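Local atomic coordinates of protein Pcdhgc3 (Mus musculus, PDB entry 4ZI8), a protein that probably acts as a calcium-dependent cell-adhesion protein that may help establish and maintain specific neuronal connections in the brain. Residues 27-41 with 73-85. Residues are numbered along the deposited sequence; the frame is centred on the assembly and turned at random.
Sequences ILEERERGFPVGNVV and TGEMFVNDRLDRE. With CA (calcium ion), chain P; CA (calcium ion), chain O.
Glu29 and Glu30 are drawn together with Asp83 and Glu85 by calcium at the junction of the first and second cadherin domains, from which antiparallel strands 36-39 and 75-78 lead away. One calcium ion takes Glu29 OE1, Glu30 OE2, Asp83 OD1 and Glu85 OE1; Glu29 OE2 and both Glu85 oxygens reach the second, and Asp117, Ile118, Asp120 and Asp153 help complete the pair of sites. Carboxylates suit this place by offering charged oxygens: Glu29 and Glu85 bridge the ions, while Glu30 binds one and pairs with Arg81. Arg81, extended, grips Glu30 side-on in a salt bridge: NE lies 2.8 Å from OE1, on its syn lone pair, and NH2 3.0 Å from OE2, guanidinium and carboxylate planes 37° apart. Glu29 OE1 is also met by Arg84 N from above the carboxylate plane. Along the strands, Val37 N and, weakly, Gly38 N donate to Met76 O, a classic bulge. Val37 CG1 touches Met76 CE at 3.6 Å; its CG2 meets Val78 CG2, which also packs on Ile27 CD1. A chi1 of -169° swings the amide of Asn39, the N-cap residue, across to Thr73, while OD1 accepts weakly from Val41 N. A leucine here would probably leave Thr73 O without this donor and Val41 N without its weak capping acceptor. Asn39 ND2 meets Thr73 O at 2.9 Å, from above the carbonyl plane.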
loop_
_atom_site.group_PDB
_atom_site.type_symbol
_atom_site.label_atom_id
_atom_site.label_comp_id
_atom_site.label_asym_id
_atom_site.label_seq_id
_atom_site.Cartn_x
_atom_site.Cartn_y
_atom_site.Cartn_z
ATOM N N ILE B 27 46.114 19.924 13.320
ATOM C CA ILE B 27 45.372 20.570 14.392
ATOM C C ILE B 27 43.903 20.186 14.292
ATOM O O ILE B 27 43.446 19.777 13.230
ATOM C CB ILE B 27 45.498 22.117 14.341
ATOM C CG1 ILE B 27 44.891 22.672 13.062
ATOM C CG2 ILE B 27 46.983 22.553 14.393
ATOM C CD1 ILE B 27 44.764 24.237 13.096
ATOM N N LEU B 28 43.177 20.336 15.392
ATOM C CA LEU B 28 41.730 20.201 15.364
ATOM C C LEU B 28 41.082 21.333 14.594
ATOM O O LEU B 28 41.529 22.496 14.688
ATOM C CB LEU B 28 41.176 20.186 16.790
ATOM C CG LEU B 28 41.568 19.048 17.726
ATOM C CD1 LEU B 28 40.896 19.237 19.096
ATOM C CD2 LEU B 28 41.217 17.699 17.104
ATOM N N GLU B 29 39.998 21.037 13.868
ATOM C CA GLU B 29 39.234 22.128 13.276
ATOM C C GLU B 29 38.660 23.041 14.353
ATOM O O GLU B 29 38.559 22.677 15.525
ATOM C CB GLU B 29 38.082 21.589 12.393
ATOM C CG GLU B 29 37.140 20.613 13.156
ATOM C CD GLU B 29 35.785 20.419 12.478
ATOM O OE1 GLU B 29 35.288 21.334 11.783
ATOM O OE2 GLU B 29 35.226 19.326 12.629
ATOM N N GLU B 30 38.252 24.226 13.930
ATOM C CA GLU B 30 37.440 25.130 14.708
ATOM C C GLU B 30 38.233 25.710 15.882
ATOM O O GLU B 30 37.661 26.118 16.868
ATOM C CB GLU B 30 36.144 24.424 15.184
ATOM C CG GLU B 30 35.348 23.804 14.053
ATOM C CD GLU B 30 34.530 24.795 13.230
ATOM O OE1 GLU B 30 34.639 26.040 13.413
ATOM O OE2 GLU B 30 33.733 24.312 12.383
ATOM N N ARG B 31 39.556 25.785 15.765
ATOM C CA ARG B 31 40.328 26.477 16.810
ATOM C C ARG B 31 40.071 27.965 16.775
ATOM O O ARG B 31 39.772 28.521 15.718
ATOM C CB ARG B 31 41.826 26.222 16.669
ATOM C CG ARG B 31 42.293 24.786 16.904
ATOM C CD ARG B 31 41.708 24.138 18.163
ATOM N NE ARG B 31 40.398 23.546 17.873
ATOM C CZ ARG B 31 39.632 22.955 18.779
ATOM N NH1 ARG B 31 40.050 22.881 20.029
ATOM N NH2 ARG B 31 38.443 22.449 18.437
ATOM N N GLU B 32 40.218 28.607 17.929
ATOM C CA GLU B 32 40.078 30.048 18.041
ATOM C C GLU B 32 41.176 30.787 17.277
ATOM O O GLU B 32 42.259 30.247 17.034
ATOM C CB GLU B 32 40.100 30.468 19.512
ATOM C CG GLU B 32 38.909 29.932 20.324
ATOM C CD GLU B 32 38.621 30.738 21.602
ATOM O OE1 GLU B 32 39.504 31.506 22.065
ATOM O OE2 GLU B 32 37.499 30.596 22.141
ATOM N N ARG B 33 40.892 32.031 16.910
ATOM C CA ARG B 33 41.875 32.837 16.216
ATOM C C ARG B 33 43.051 33.081 17.150
ATOM O O ARG B 33 42.868 33.395 18.314
ATOM C CB ARG B 33 41.271 34.151 15.743
ATOM C CG ARG B 33 42.111 34.812 14.701
ATOM C CD ARG B 33 41.461 36.045 14.109
ATOM N NE ARG B 33 42.262 36.534 12.988
ATOM C CZ ARG B 33 42.270 37.790 12.559
ATOM N NH1 ARG B 33 41.516 38.703 13.158
ATOM N NH2 ARG B 33 43.035 38.131 11.533
ATOM N N GLY B 34 44.263 32.885 16.655
ATOM C CA GLY B 34 45.418 33.083 17.504
ATOM C C GLY B 34 45.968 31.761 17.984
ATOM O O GLY B 34 47.046 31.711 18.556
ATOM N N PHE B 35 45.243 30.677 17.721
ATOM C CA PHE B 35 45.701 29.353 18.118
ATOM C C PHE B 35 47.024 29.020 17.452
ATOM O O PHE B 35 47.119 29.033 16.218
ATOM C CB PHE B 35 44.654 28.300 17.758
ATOM C CG PHE B 35 45.023 26.904 18.165
ATOM C CD1 PHE B 35 45.739 26.082 17.306
ATOM C CD2 PHE B 35 44.609 26.392 19.393
ATOM C CE1 PHE B 35 46.045 24.772 17.669
ATOM C CE2 PHE B 35 44.910 25.095 19.762
ATOM C CZ PHE B 35 45.634 24.283 18.907
ATOM N N PRO B 36 48.043 28.686 18.264
ATOM C CA PRO B 36 49.398 28.423 17.766
ATOM C C PRO B 36 49.509 27.055 17.096
ATOM O O PRO B 36 49.171 26.011 17.664
ATOM C CB PRO B 36 50.271 28.523 19.034
ATOM C CG PRO B 36 49.369 28.236 20.157
ATOM C CD PRO B 36 47.959 28.604 19.735
ATOM N N VAL B 37 49.981 27.076 15.856
ATOM C CA VAL B 37 50.050 25.889 15.025
ATOM C C VAL B 37 51.479 25.310 15.034
ATOM O O VAL B 37 51.688 24.106 15.137
ATOM C CB VAL B 37 49.571 26.241 13.599
ATOM C CG1 VAL B 37 49.639 25.064 12.700
ATOM C CG2 VAL B 37 48.160 26.778 13.652
ATOM N N GLY B 38 52.477 26.169 14.933
ATOM C CA GLY B 38 53.848 25.697 14.974
ATOM C C GLY B 38 54.743 26.892 14.764
ATOM O O GLY B 38 54.239 27.986 14.540
ATOM N N ASN B 39 56.054 26.701 14.871
ATOM C CA ASN B 39 56.980 27.768 14.546
ATOM C C ASN B 39 57.736 27.363 13.306
ATOM O O ASN B 39 58.518 26.418 13.337
ATOM C CB ASN B 39 57.943 28.045 15.705
ATOM C CG ASN B 39 58.718 29.303 15.495
ATOM O OD1 ASN B 39 59.522 29.387 14.576
ATOM N ND2 ASN B 39 58.465 30.302 16.318
ATOM N N VAL B 40 57.509 28.068 12.206
ATOM C CA VAL B 40 58.098 27.668 10.941
ATOM C C VAL B 40 59.546 28.097 10.859
ATOM O O VAL B 40 60.276 27.612 10.022
ATOM C CB VAL B 40 57.318 28.238 9.743
ATOM C CG1 VAL B 40 55.837 27.864 9.882
ATOM C CG2 VAL B 40 57.517 29.768 9.608
ATOM N N VAL B 41 59.975 28.984 11.738
ATOM C CA VAL B 41 61.376 29.369 11.718
ATOM C C VAL B 41 62.212 28.294 12.399
ATOM O O VAL B 41 63.260 27.897 11.882
ATOM C CB VAL B 41 61.608 30.739 12.394
ATOM C CG1 VAL B 41 63.096 30.917 12.798
ATOM C CG2 VAL B 41 61.192 31.853 11.457
ATOM N N THR B 73 58.699 36.346 15.122
ATOM C CA THR B 73 58.964 35.155 15.924
ATOM C C THR B 73 58.968 33.883 15.111
ATOM O O THR B 73 59.565 32.889 15.508
ATOM C CB THR B 73 57.923 34.975 17.009
ATOM O OG1 THR B 73 56.687 34.604 16.390
ATOM C CG2 THR B 73 57.745 36.271 17.790
ATOM N N GLY B 74 58.283 33.904 13.980
ATOM C CA GLY B 74 58.128 32.705 13.186
ATOM C C GLY B 74 56.920 31.871 13.578
ATOM O O GLY B 74 56.614 30.858 12.949
ATOM N N GLU B 75 56.218 32.294 14.611
ATOM C CA GLU B 75 55.047 31.544 15.049
ATOM C C GLU B 75 53.928 31.608 14.003
ATOM O O GLU B 75 53.542 32.683 13.577
ATOM C CB GLU B 75 54.550 32.073 16.387
ATOM C CG GLU B 75 53.218 31.480 16.835
ATOM C CD GLU B 75 52.629 32.229 18.023
ATOM O OE1 GLU B 75 53.410 32.860 18.777
ATOM O OE2 GLU B 75 51.388 32.196 18.194
ATOM N N MET B 76 53.437 30.449 13.580
ATOM C CA MET B 76 52.282 30.383 12.692
ATOM C C MET B 76 51.043 30.122 13.531
ATOM O O MET B 76 51.087 29.306 14.461
ATOM C CB MET B 76 52.434 29.286 11.654
ATOM C CG MET B 76 51.278 29.265 10.663
ATOM S SD MET B 76 51.554 28.199 9.256
ATOM C CE MET B 76 51.331 26.625 9.986
ATOM N N PHE B 77 49.950 30.811 13.222
ATOM C CA PHE B 77 48.758 30.696 14.042
ATOM C C PHE B 77 47.509 30.730 13.196
ATOM O O PHE B 77 47.553 31.141 12.049
ATOM C CB PHE B 77 48.702 31.812 15.083
ATOM C CG PHE B 77 48.811 33.185 14.503
ATOM C CD1 PHE B 77 47.674 33.867 14.089
ATOM C CD2 PHE B 77 50.048 33.808 14.389
ATOM C CE1 PHE B 77 47.756 35.122 13.549
ATOM C CE2 PHE B 77 50.142 35.081 13.861
ATOM C CZ PHE B 77 48.993 35.740 13.439
ATOM N N VAL B 78 46.400 30.293 13.788
ATOM C CA VAL B 78 45.108 30.238 13.095
ATOM C C VAL B 78 44.591 31.653 12.905
ATOM O O VAL B 78 44.508 32.412 13.857
ATOM C CB VAL B 78 44.093 29.381 13.884
ATOM C CG1 VAL B 78 42.672 29.536 13.319
ATOM C CG2 VAL B 78 44.543 27.917 13.853
ATOM N N ASN B 79 44.272 32.024 11.671
ATOM C CA ASN B 79 43.868 33.409 11.419
ATOM C C ASN B 79 42.406 33.545 10.951
ATOM O O ASN B 79 41.866 34.630 10.902
ATOM C CB ASN B 79 44.827 34.027 10.386
ATOM C CG ASN B 79 44.501 35.474 10.061
ATOM O OD1 ASN B 79 44.533 36.338 10.929
ATOM N ND2 ASN B 79 44.201 35.741 8.803
ATOM N N ASP B 80 41.767 32.439 10.617
ATOM C CA ASP B 80 40.359 32.471 10.210
ATOM C C ASP B 80 39.737 31.119 10.573
ATOM O O ASP B 80 40.463 30.149 10.874
ATOM C CB ASP B 80 40.247 32.753 8.703
ATOM C CG ASP B 80 38.868 33.268 8.272
ATOM O OD1 ASP B 80 37.894 33.262 9.062
ATOM O OD2 ASP B 80 38.752 33.666 7.097
ATOM N N ARG B 81 38.411 31.043 10.524
ATOM C CA ARG B 81 37.726 29.813 10.883
ATOM C C ARG B 81 38.103 28.671 9.960
ATOM O O ARG B 81 38.053 28.788 8.731
ATOM C CB ARG B 81 36.227 30.016 10.860
ATOM C CG ARG B 81 35.478 28.729 11.050
ATOM C CD ARG B 81 33.994 28.972 11.325
ATOM N NE ARG B 81 33.324 27.701 11.606
ATOM C CZ ARG B 81 32.045 27.451 11.350
ATOM N NH1 ARG B 81 31.274 28.385 10.823
ATOM N NH2 ARG B 81 31.539 26.257 11.640
ATOM N N LEU B 82 38.492 27.558 10.563
ATOM C CA LEU B 82 38.809 26.336 9.830
ATOM C C LEU B 82 37.707 25.342 10.135
ATOM O O LEU B 82 37.761 24.661 11.164
ATOM C CB LEU B 82 40.170 25.767 10.242
ATOM C CG LEU B 82 41.381 26.590 9.784
ATOM C CD1 LEU B 82 42.520 26.407 10.778
ATOM C CD2 LEU B 82 41.787 26.101 8.419
ATOM N N ASP B 83 36.692 25.307 9.274
ATOM C CA ASP B 83 35.577 24.378 9.422
ATOM C C ASP B 83 35.819 23.244 8.470
ATOM O O ASP B 83 35.671 23.412 7.248
ATOM C CB ASP B 83 34.250 25.079 9.126
ATOM C CG ASP B 83 33.084 24.124 9.048
ATOM O OD1 ASP B 83 33.122 23.013 9.632
ATOM O OD2 ASP B 83 32.097 24.521 8.401
ATOM N N ARG B 84 36.248 22.109 9.014
ATOM C CA ARG B 84 36.551 20.948 8.198
ATOM C C ARG B 84 35.341 20.588 7.314
ATOM O O ARG B 84 35.527 20.144 6.190
ATOM C CB ARG B 84 36.980 19.754 9.084
ATOM C CG ARG B 84 37.656 18.573 8.343
ATOM C CD ARG B 84 37.257 17.224 8.945
ATOM N NE ARG B 84 35.817 17.030 8.832
ATOM C CZ ARG B 84 35.199 16.676 7.713
ATOM N NH1 ARG B 84 35.889 16.419 6.612
ATOM N NH2 ARG B 84 33.891 16.573 7.696
ATOM N N GLU B 85 34.109 20.796 7.790
ATOM C CA GLU B 85 32.962 20.389 6.990
ATOM C C GLU B 85 32.901 21.190 5.700
ATOM O O GLU B 85 32.643 20.628 4.630
ATOM C CB GLU B 85 31.637 20.526 7.783
ATOM C CG GLU B 85 31.375 19.333 8.703
ATOM C CD GLU B 85 32.346 19.281 9.882
ATOM O OE1 GLU B 85 32.470 20.287 10.597
ATOM O OE2 GLU B 85 32.986 18.240 10.117
HETATM CA CA CA P . 33.052 22.172 11.692
HETATM CA CA CA O . 33.283 18.204 12.323
HETATM O O HOH W 1 39.531 27.706 13.231
HETATM O O HOH W 2 30.714 22.760 11.680
#